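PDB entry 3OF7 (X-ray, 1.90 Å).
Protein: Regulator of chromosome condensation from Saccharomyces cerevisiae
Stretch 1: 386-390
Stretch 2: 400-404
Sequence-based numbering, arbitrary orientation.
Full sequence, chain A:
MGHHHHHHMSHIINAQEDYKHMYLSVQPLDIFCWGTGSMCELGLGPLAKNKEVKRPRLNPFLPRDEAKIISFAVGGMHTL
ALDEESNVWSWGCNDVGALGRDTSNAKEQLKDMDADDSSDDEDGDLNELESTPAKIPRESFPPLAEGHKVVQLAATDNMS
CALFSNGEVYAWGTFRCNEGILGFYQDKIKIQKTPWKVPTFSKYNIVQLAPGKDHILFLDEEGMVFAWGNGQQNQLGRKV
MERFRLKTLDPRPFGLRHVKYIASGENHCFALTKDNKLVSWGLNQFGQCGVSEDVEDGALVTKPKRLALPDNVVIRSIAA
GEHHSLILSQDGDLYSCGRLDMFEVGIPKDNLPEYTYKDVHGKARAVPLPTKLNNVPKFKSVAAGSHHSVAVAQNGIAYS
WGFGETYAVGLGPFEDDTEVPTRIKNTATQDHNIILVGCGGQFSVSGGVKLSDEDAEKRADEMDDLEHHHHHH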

ATOM      1  N   SER A 386       7.490   4.026   1.981  1.00 12.58           N
ATOM      2  CA  SER A 386       8.835   3.437   2.012  1.00 13.02           C
ATOM      3  C   SER A 386       9.395   3.341   3.435  1.00 12.72           C
ATOM      4  O   SER A 386       9.869   2.267   3.855  1.00 12.85           O
ATOM      5  CB  SER A 386       9.798   4.190   1.089  1.00 13.40           C
ATOM      6  OG  SER A 386       9.410   4.009  -0.260  1.00 17.13           O
ATOM      7  N   HIS A 387       9.331   4.456   4.168  1.00 12.04           N
ATOM      8  CA  HIS A 387       9.873   4.532   5.537  1.00 12.33           C
ATOM      9  C   HIS A 387       8.981   5.295   6.519  1.00 12.28           C
ATOM     10  O   HIS A 387       9.449   5.768   7.553  1.00 12.77           O
ATOM     11  CB  HIS A 387      11.302   5.097   5.515  1.00 12.52           C
ATOM     12  CG  HIS A 387      12.250   4.211   4.780  1.00 12.79           C
ATOM     13  ND1 HIS A 387      12.912   3.168   5.389  1.00 13.89           N
ATOM     14  CD2 HIS A 387      12.561   4.143   3.465  1.00 13.94           C
ATOM     15  CE1 HIS A 387      13.616   2.511   4.484  1.00 14.11           C
ATOM     16  NE2 HIS A 387      13.420   3.082   3.309  1.00 15.00           N
ATOM     17  N   HIS A 388       7.691   5.389   6.200  1.00 12.15           N
ATOM     18  CA  HIS A 388       6.719   5.994   7.104  1.00 12.11           C
ATOM     19  C   HIS A 388       5.438   5.173   7.077  1.00 12.01           C
ATOM     20  O   HIS A 388       5.263   4.292   6.228  1.00 11.29           O
ATOM     21  CB  HIS A 388       6.451   7.460   6.727  1.00 12.45           C
ATOM     22  CG  HIS A 388       5.745   7.627   5.416  1.00 13.63           C
ATOM     23  ND1 HIS A 388       4.407   7.947   5.326  1.00 15.61           N
ATOM     24  CD2 HIS A 388       6.188   7.497   4.144  1.00 13.19           C
ATOM     25  CE1 HIS A 388       4.061   8.028   4.054  1.00 13.96           C
ATOM     26  NE2 HIS A 388       5.121   7.752   3.316  1.00 16.60           N
ATOM     27  N   SER A 389       4.555   5.447   8.028  1.00 11.77           N
ATOM     28  CA  SER A 389       3.291   4.748   8.114  1.00 12.29           C
ATOM     29  C   SER A 389       2.214   5.705   8.591  1.00 12.45           C
ATOM     30  O   SER A 389       2.507   6.742   9.191  1.00 12.38           O
ATOM     31  CB  SER A 389       3.381   3.566   9.077  1.00 11.82           C
ATOM     32  OG  SER A 389       4.530   2.766   8.823  1.00 14.07           O
ATOM     33  N   VAL A 390       0.970   5.338   8.310  1.00 13.15           N
ATOM     34  CA  VAL A 390      -0.198   6.051   8.794  1.00 13.41           C
ATOM     35  C   VAL A 390      -1.225   4.997   9.196  1.00 13.89           C
ATOM     36  O   VAL A 390      -1.532   4.091   8.416  1.00 14.07           O
ATOM     37  CB  VAL A 390      -0.803   6.995   7.715  1.00 13.49           C
ATOM     38  CG1 VAL A 390      -2.033   7.743   8.258  1.00 13.66           C
ATOM     39  CG2 VAL A 390       0.237   7.985   7.198  1.00 11.41           C
TER
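Stretch 2 (400-404) SWGFG

Stretch 2 lies beside stretch 1 as the neighbouring strand of an antiparallel sheet. Residues 400-402 are extended and pair with the strand formed by 388-390; the N-to-C directions of the two axes differ by 166°, and the axes approach to 4.8 Å, the spacing expected of hydrogen-bonded strands. The CA positions pair Val 390 with Ser 400 and His 388 with Gly 402, each at 4.3 Å CA to CA; the two backbone hydrogen bonds between them pair Ser 389 with Trp 401.

Ser 400, at phi/psi -133/161, forms a non-hydrogen-bonded pair with Val 390, their CA atoms 4.3 Å apart. Both side chains project from the same face of the sheet, where Val 390 CG2 comes within 4.1 Å of Ser 400 CB. The CA of Ser 400 also approaches Ser 389 O at 3.3 Å, with an angle of 129° at the hydrogen, a CA-H...O contact typical of such a pair.

Trp 401, fully extended at -167/169, makes the hydrogen-bonded pair with Ser 389. The wider CA-CA separation, 5.7 Å, is characteristic of this type, and the two bonds run in both directions: Ser 389 N to Trp 401 O at 3.0 Å (154°) and Trp 401 N to Ser 389 O at 3.3 Å (157°). The side chains share the face opposite that of Val 390 and Ser 400. With chi1 at 67° (p) and chi2 at 102°, the indole lies against Ser 389, whose CB sits 3.8 Å from the centroid of the six-membered ring of Trp 401 and only 17° off its normal, evidence for a CH-pi contact over the ring face. A water reinforces this pair, accepting from Ser 389 OG at 2.7 Å and donating to Trp 401 O at 3.2 Å.

Gly 402 returns to a non-hydrogen-bonded position, its CA 4.3 Å from that of His 388. Its phi/psi of 112/-152 would jam a CB against the preceding carbonyl oxygen, which by itself calls for glycine. An ideal CB on Gly 402 would moreover lie 2.5 Å from His 387 O and 2.8 Å from His 388 CA, both clashes.

Phe 403 leaves the strand conformation (-59/127) yet prolongs the backbone ladder: its N donates to His 387 O at 2.8 Å and 175°, the shortest and straightest of the three hydrogen bonds. Its CA-to-CB bond points toward stretch 1, bringing Phe 403 CB to 3.7 Å from His 387 CB, but beyond that point the ends of both side chains lead away. Gly 404 makes no contact with stretch 1; the strand pairing ends at Gly 402 and the contact ends at Phe 403.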

ATOM      1  N   SER A 400       0.522   8.932  12.603  1.00 15.18           N
ATOM      2  CA  SER A 400       1.643   8.670  11.710  1.00 14.65           C
ATOM      3  C   SER A 400       2.960   8.600  12.466  1.00 14.50           C
ATOM      4  O   SER A 400       3.076   9.087  13.600  1.00 14.06           O
ATOM      5  CB  SER A 400       1.717   9.758  10.631  1.00 14.20           C
ATOM      6  OG  SER A 400       1.912  11.030  11.227  1.00 16.06           O
ATOM      7  N   TRP A 401       3.951   7.986  11.826  1.00 14.41           N
ATOM      8  CA  TRP A 401       5.288   7.876  12.391  1.00 14.38           C
ATOM      9  C   TRP A 401       6.278   7.424  11.326  1.00 14.62           C
ATOM     10  O   TRP A 401       5.884   7.014  10.225  1.00 14.17           O
ATOM     11  CB  TRP A 401       5.314   6.908  13.580  1.00 14.42           C
ATOM     12  CG  TRP A 401       5.059   5.442  13.246  1.00 14.44           C
ATOM     13  CD1 TRP A 401       5.998   4.452  13.133  1.00 14.39           C
ATOM     14  CD2 TRP A 401       3.786   4.812  13.021  1.00 14.96           C
ATOM     15  NE1 TRP A 401       5.394   3.250  12.859  1.00 13.75           N
ATOM     16  CE2 TRP A 401       4.038   3.441  12.776  1.00 14.46           C
ATOM     17  CE3 TRP A 401       2.460   5.275  12.992  1.00 14.73           C
ATOM     18  CZ2 TRP A 401       3.012   2.522  12.513  1.00 14.55           C
ATOM     19  CZ3 TRP A 401       1.436   4.363  12.728  1.00 14.96           C
ATOM     20  CH2 TRP A 401       1.720   2.998  12.495  1.00 16.24           C
ATOM     21  N   GLY A 402       7.560   7.512  11.666  1.00 15.07           N
ATOM     22  CA  GLY A 402       8.615   7.083  10.769  1.00 15.25           C
ATOM     23  C   GLY A 402       9.453   8.238  10.256  1.00 15.90           C
ATOM     24  O   GLY A 402       9.609   9.254  10.930  1.00 15.58           O
ATOM     25  N   PHE A 403      10.004   8.049   9.064  1.00 15.86           N
ATOM     26  CA  PHE A 403      10.905   9.006   8.434  1.00 16.56           C
ATOM     27  C   PHE A 403      10.224  10.363   8.248  1.00 16.94           C
ATOM     28  O   PHE A 403       9.128  10.441   7.689  1.00 16.76           O
ATOM     29  CB  PHE A 403      11.349   8.437   7.089  1.00 16.48           C
ATOM     30  CG  PHE A 403      12.435   9.230   6.406  1.00 18.04           C
ATOM     31  CD1 PHE A 403      12.287   9.618   5.081  1.00 19.77           C
ATOM     32  CD2 PHE A 403      13.607   9.566   7.078  1.00 19.07           C
ATOM     33  CE1 PHE A 403      13.303  10.340   4.426  1.00 21.46           C
ATOM     34  CE2 PHE A 403      14.630  10.267   6.440  1.00 19.51           C
ATOM     35  CZ  PHE A 403      14.473  10.663   5.113  1.00 21.05           C
ATOM     36  N   GLY A 404      10.868  11.424   8.730  1.00 17.50           N
ATOM     37  CA  GLY A 404      10.243  12.743   8.765  1.00 18.21           C
ATOM     38  C   GLY A 404      10.703  13.756   7.735  1.00 18.95           C
ATOM     39  O   GLY A 404      10.042  14.773   7.525  1.00 19.09           O
TER
HETATM   40  O   HOH W   1       6.760   3.993   9.802  1.00 11.51           O